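Local coordinates for activated BY transcription factor SSRB (Salmonella enterica, PDB 2WNW), which is a glycosyl hydrolase family 30 protein that pairs a TIM barrel with a beta-sandwich domain, at residues A[223-227]-A[228-232]; A[117-120]-A[121-125]. One frame throughout, in Å; residues are numbered along the deposited sequence.

Contact 1 (A[223-227]-A[228-232]); sequences PRLAR and QGMDE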
loop_
_atom_site.group_PDB
_atom_site.type_symbol
_atom_site.label_atom_id
_atom_site.label_comp_id
_atom_site.label_asym_id
_atom_site.label_seq_id
_atom_site.Cartn_x
_atom_site.Cartn_y
_atom_site.Cartn_z
ATOM N N PRO A 223 -20.197 31.505 6.040
ATOM C CA PRO A 223 -21.248 32.421 6.505
ATOM C C PRO A 223 -22.294 32.735 5.432
ATOM O O PRO A 223 -23.490 32.803 5.716
ATOM C CB PRO A 223 -20.464 33.665 6.916
ATOM C CG PRO A 223 -19.145 33.111 7.332
ATOM C CD PRO A 223 -18.866 32.102 6.242
ATOM N N ARG A 224 -21.840 32.927 4.198
ATOM C CA ARG A 224 -22.755 33.236 3.106
ATOM C C ARG A 224 -23.616 32.037 2.743
ATOM O O ARG A 224 -24.820 32.173 2.541
ATOM C CB ARG A 224 -21.969 33.732 1.886
ATOM C CG ARG A 224 -21.333 35.098 2.126
ATOM C CD ARG A 224 -20.462 35.572 0.970
ATOM N NE ARG A 224 -20.012 36.946 1.186
ATOM C CZ ARG A 224 -19.147 37.321 2.126
ATOM N NH1 ARG A 224 -18.615 36.424 2.947
ATOM N NH2 ARG A 224 -18.833 38.602 2.264
ATOM N N LEU A 225 -23.003 30.860 2.664
ATOM C CA LEU A 225 -23.752 29.651 2.339
ATOM C C LEU A 225 -24.837 29.438 3.389
ATOM O O LEU A 225 -25.973 29.103 3.063
ATOM C CB LEU A 225 -22.815 28.438 2.306
ATOM C CG LEU A 225 -21.828 28.409 1.134
ATOM C CD1 LEU A 225 -20.733 27.378 1.400
ATOM C CD2 LEU A 225 -22.580 28.097 -0.149
ATOM N N ALA A 226 -24.476 29.640 4.650
ATOM C CA ALA A 226 -25.421 29.471 5.747
ATOM C C ALA A 226 -26.609 30.422 5.599
ATOM O O ALA A 226 -27.762 30.008 5.744
ATOM C CB ALA A 226 -24.718 29.709 7.077
ATOM N N ARG A 227 -26.330 31.688 5.301
ATOM C CA ARG A 227 -27.394 32.677 5.142
ATOM C C ARG A 227 -28.347 32.325 4.002
ATOM O O ARG A 227 -29.509 32.734 4.009
ATOM C CB ARG A 227 -26.802 34.077 4.917
ATOM C CG ARG A 227 -26.112 34.661 6.146
ATOM C CD ARG A 227 -25.937 36.168 6.024
ATOM N NE ARG A 227 -24.923 36.543 5.046
ATOM C CZ ARG A 227 -23.621 36.585 5.305
ATOM N NH1 ARG A 227 -23.174 36.279 6.515
ATOM N NH2 ARG A 227 -22.767 36.938 4.355
ATOM N N GLN A 228 -27.854 31.569 3.025
ATOM C CA GLN A 228 -28.672 31.158 1.888
ATOM C C GLN A 228 -29.352 29.825 2.175
ATOM O O GLN A 228 -30.111 29.316 1.353
ATOM C CB GLN A 228 -27.808 31.022 0.629
ATOM C CG GLN A 228 -27.134 32.311 0.201
ATOM C CD GLN A 228 -28.108 33.333 -0.356
ATOM O OE1 GLN A 228 -27.784 34.512 -0.463
ATOM N NE2 GLN A 228 -29.304 32.882 -0.727
ATOM N N GLY A 229 -29.083 29.267 3.349
ATOM C CA GLY A 229 -29.678 27.989 3.703
ATOM C C GLY A 229 -28.989 26.844 2.980
ATOM O O GLY A 229 -29.582 25.784 2.773
ATOM N N MET A 230 -27.737 27.065 2.589
ATOM C CA MET A 230 -26.949 26.056 1.884
ATOM C C MET A 230 -25.911 25.472 2.841
ATOM O O MET A 230 -24.764 25.231 2.465
ATOM C CB MET A 230 -26.247 26.690 0.680
ATOM C CG MET A 230 -27.191 27.384 -0.296
ATOM S SD MET A 230 -26.318 28.195 -1.658
ATOM C CE MET A 230 -27.672 28.497 -2.797
ATOM N N ASP A 231 -26.340 25.245 4.077
ATOM C CA ASP A 231 -25.495 24.716 5.143
ATOM C C ASP A 231 -24.814 23.383 4.843
ATOM O O ASP A 231 -23.650 23.183 5.192
ATOM C CB ASP A 231 -26.329 24.559 6.416
ATOM C CG ASP A 231 -26.987 25.854 6.844
ATOM O OD1 ASP A 231 -26.404 26.569 7.688
ATOM O OD2 ASP A 231 -28.083 26.162 6.323
ATOM N N GLU A 232 -25.543 22.477 4.199
ATOM C CA GLU A 232 -25.031 21.145 3.891
ATOM C C GLU A 232 -23.986 21.063 2.781
ATOM O O GLU A 232 -23.504 19.979 2.461
ATOM C CB GLU A 232 -26.203 20.215 3.574
ATOM C CG GLU A 232 -27.169 20.067 4.739
ATOM C CD GLU A 232 -28.335 19.153 4.427
ATOM O OE1 GLU A 232 -29.167 18.925 5.332
ATOM O OE2 GLU A 232 -28.423 18.665 3.280
#

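Contact 2 (A[117-120]-A[121-125]); sequences SRDE and AHLIP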
loop_
_atom_site.group_PDB
_atom_site.type_symbol
_atom_site.label_atom_id
_atom_site.label_comp_id
_atom_site.label_asym_id
_atom_site.label_seq_id
_atom_site.Cartn_x
_atom_site.Cartn_y
_atom_site.Cartn_z
ATOM N N SER A 117 -25.084 34.252 -19.301
ATOM C CA SER A 117 -25.563 33.837 -20.617
ATOM C C SER A 117 -24.648 32.808 -21.279
ATOM O O SER A 117 -25.118 31.864 -21.915
ATOM C CB SER A 117 -25.727 35.058 -21.531
ATOM O OG SER A 117 -24.491 35.723 -21.726
ATOM N N ARG A 118 -23.343 32.985 -21.120
ATOM C CA ARG A 118 -22.386 32.067 -21.713
ATOM C C ARG A 118 -22.531 30.652 -21.152
ATOM O O ARG A 118 -22.533 29.675 -21.907
ATOM C CB ARG A 118 -20.970 32.588 -21.495
ATOM C CG ARG A 118 -19.923 31.796 -22.226
ATOM C CD ARG A 118 -18.766 32.683 -22.630
ATOM N NE ARG A 118 -17.656 31.901 -23.161
ATOM C CZ ARG A 118 -16.571 32.431 -23.711
ATOM N NH1 ARG A 118 -16.452 33.750 -23.810
ATOM N NH2 ARG A 118 -15.595 31.643 -24.142
ATOM N N ASP A 119 -22.654 30.533 -19.832
ATOM C CA ASP A 119 -22.825 29.220 -19.223
ATOM C C ASP A 119 -24.181 28.640 -19.622
ATOM O O ASP A 119 -24.327 27.426 -19.773
ATOM C CB ASP A 119 -22.753 29.301 -17.694
ATOM C CG ASP A 119 -21.334 29.478 -17.177
ATOM O OD1 ASP A 119 -21.089 29.139 -16.001
ATOM O OD2 ASP A 119 -20.465 29.959 -17.936
ATOM N N GLU A 120 -25.174 29.510 -19.794
ATOM C CA GLU A 120 -26.515 29.065 -20.160
ATOM C C GLU A 120 -26.563 28.431 -21.545
ATOM O O GLU A 120 -27.378 27.548 -21.807
ATOM C CB GLU A 120 -27.501 30.240 -20.088
ATOM C CG GLU A 120 -27.521 30.915 -18.724
ATOM C CD GLU A 120 -28.568 32.008 -18.603
ATOM O OE1 GLU A 120 -28.761 32.764 -19.576
ATOM O OE2 GLU A 120 -29.182 32.119 -17.522
ATOM N N ALA A 121 -25.679 28.868 -22.429
ATOM C CA ALA A 121 -25.662 28.329 -23.778
ATOM C C ALA A 121 -24.693 27.164 -23.964
ATOM O O ALA A 121 -24.966 26.241 -24.731
ATOM C CB ALA A 121 -25.328 29.438 -24.765
ATOM N N HIS A 122 -23.574 27.199 -23.248
ATOM C CA HIS A 122 -22.546 26.171 -23.398
ATOM C C HIS A 122 -22.468 25.059 -22.356
ATOM O O HIS A 122 -22.073 23.937 -22.678
ATOM C CB HIS A 122 -21.181 26.852 -23.495
ATOM C CG HIS A 122 -21.054 27.781 -24.661
ATOM N ND1 HIS A 122 -20.043 28.710 -24.765
ATOM C CD2 HIS A 122 -21.804 27.914 -25.781
ATOM C CE1 HIS A 122 -20.173 29.377 -25.900
ATOM N NE2 HIS A 122 -21.234 28.911 -26.535
ATOM N N LEU A 123 -22.836 25.358 -21.115
ATOM C CA LEU A 123 -22.754 24.361 -20.054
ATOM C C LEU A 123 -24.071 23.761 -19.595
ATOM O O LEU A 123 -24.208 22.543 -19.515
ATOM C CB LEU A 123 -22.040 24.953 -18.834
ATOM C CG LEU A 123 -20.521 25.092 -18.923
ATOM C CD1 LEU A 123 -20.020 26.014 -17.831
ATOM C CD2 LEU A 123 -19.886 23.717 -18.801
ATOM N N ILE A 124 -25.037 24.618 -19.288
ATOM C CA ILE A 124 -26.322 24.161 -18.784
ATOM C C ILE A 124 -27.057 23.118 -19.630
ATOM O O ILE A 124 -27.682 22.209 -19.081
ATOM C CB ILE A 124 -27.231 25.376 -18.475
ATOM C CG1 ILE A 124 -26.565 26.211 -17.372
ATOM C CG2 ILE A 124 -28.614 24.917 -18.027
ATOM C CD1 ILE A 124 -27.396 27.368 -16.858
ATOM N N PRO A 125 -26.999 23.224 -20.970
ATOM C CA PRO A 125 -27.700 22.216 -21.779
ATOM C C PRO A 125 -27.162 20.803 -21.521
ATOM O O PRO A 125 -27.928 19.859 -21.323
ATOM C CB PRO A 125 -27.441 22.689 -23.208
ATOM C CG PRO A 125 -27.412 24.177 -23.053
ATOM C CD PRO A 125 -26.550 24.346 -21.812
#

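Contact 1 (A[223-227]-A[228-232])
Leu225 and Met230 meet because each sets its CG beside its own backbone N, chi1 -70° and -56°, after which the two side chains cross at about a right angle. Leu225 CD2 rests 4.0 Å from Met230 CB and equally near the sulfur, an apolar contact that suits a branched residue buried against Leu178 of helix 167-183 and a long, flexible thioether beside it. The same helix touches Met230 through Arg182. Around the turn, the same rotation about chi1 in Asp231 carries the carboxylate back to Ala226, with OD1 3.6 Å from Ala226 CB; the short side chain of Ala226 lets the carboxylate lie close to the helix backbone, both residues being exposed.

The backbone makes the turn. Gln228 N still gives a helical bond to Arg224 O, somewhat bent, and the CG of Gln228 packs 3.3 Å from Arg224 O. The helix then closes: Met230 N reaches back five residues to Leu225 O at 2.7 Å, the 6→1 bond, while its 5→2 partner joins Gly229 N to Ala226 O at 2.8 Å, approaching from above the carbonyl plane. Gly229 turns with phi of +76°, a conformation that glycine, lacking a side chain, adopts at little cost. Farther back, the Arg224 side chain leads away from the turn to a salt bridge with Asp172 on helix 167-183. Positive phi at Gly229 and the paired bonds into the last turn define a Schellman motif, here ending helix 210-227 ahead of barrel strand 234-239.

Contact 2 (A[117-120]-A[121-125])
A break between two consecutive helices, 117-122 and 124-133, on the outer side of the TIM barrel brings Asp119 against Leu123 and Glu120 against Ile124. The sequence of residues 119-122 reads DEAH, but in this glycosyl hydrolase fold the resemblance to the helicase box is probably fortuitous. Backbone bonds join the two helices. His122 N bonds to Arg118 O at 3.0 Å as in an ordinary helical turn, and Ala121 N adds a second bond to that oxygen from above the carbonyl plane. Asp119 O is likewise gripped twice: Leu123 N gives the i+4 bond, tilted from the carbonyl plane, whereas Ile124 N gives a wider i+5 bond, nearly along the C=O axis and almost straight at 171°. Proline suits position 125, in the first turn of helix 124-133, where a backbone N-H needs no helical acceptor; Pro125 CD, rather than an N-H, lies 3.3 Å from Glu120 O.

Asp119 and Leu123 run side by side, the Leu123 methyl CD1 3.8 Å from Asp119 CG. Asp119 is buried, yet its OD1 is hydrogen-bonded to the hydroxyls of Tyr102 and Tyr181, which should help to hold the carboxylate's rotation. One residue further on, Ile124 lies alongside Glu120, with Ile124 CD1 4.0 Å from Glu120 CG, a place suited to a branched hydrocarbon beside a glutamate stem. Arg118 swings its CG opposite the backbone N, chi1 -173°, and passes beside His122, with guanidinium and imidazole planes 79° apart. Both polar ends turn to Glu54: Arg118 NH2 forms a salt bridge with OE2, and His122 ND1 hydrogen-bonds to OE1. Within the turn, Arg118 CG stands 4.0 Å from His122 ND1.

Overall arrangement
Contacts 1 and 2 are both local turns at helix ends within the family 30 TIM-barrel range, and contact 2 comes first along the chain. Their centres lie 25 Å apart and their nearest atoms about 14 Å, so they do not touch. Helix 167-183 connects them: its Asp172, Leu178 and Arg182 meet residues 223-232, while Glu180 and Tyr181 meet residues 117-125. Contact 1 finishes a helix before strand 234-239, whereas contact 2 leads into helix 124-133, ahead of strand 138-143. Their centres stand 25 and 22 Å from the centre of the chain, respectively, placing both toward the periphery of the molecule.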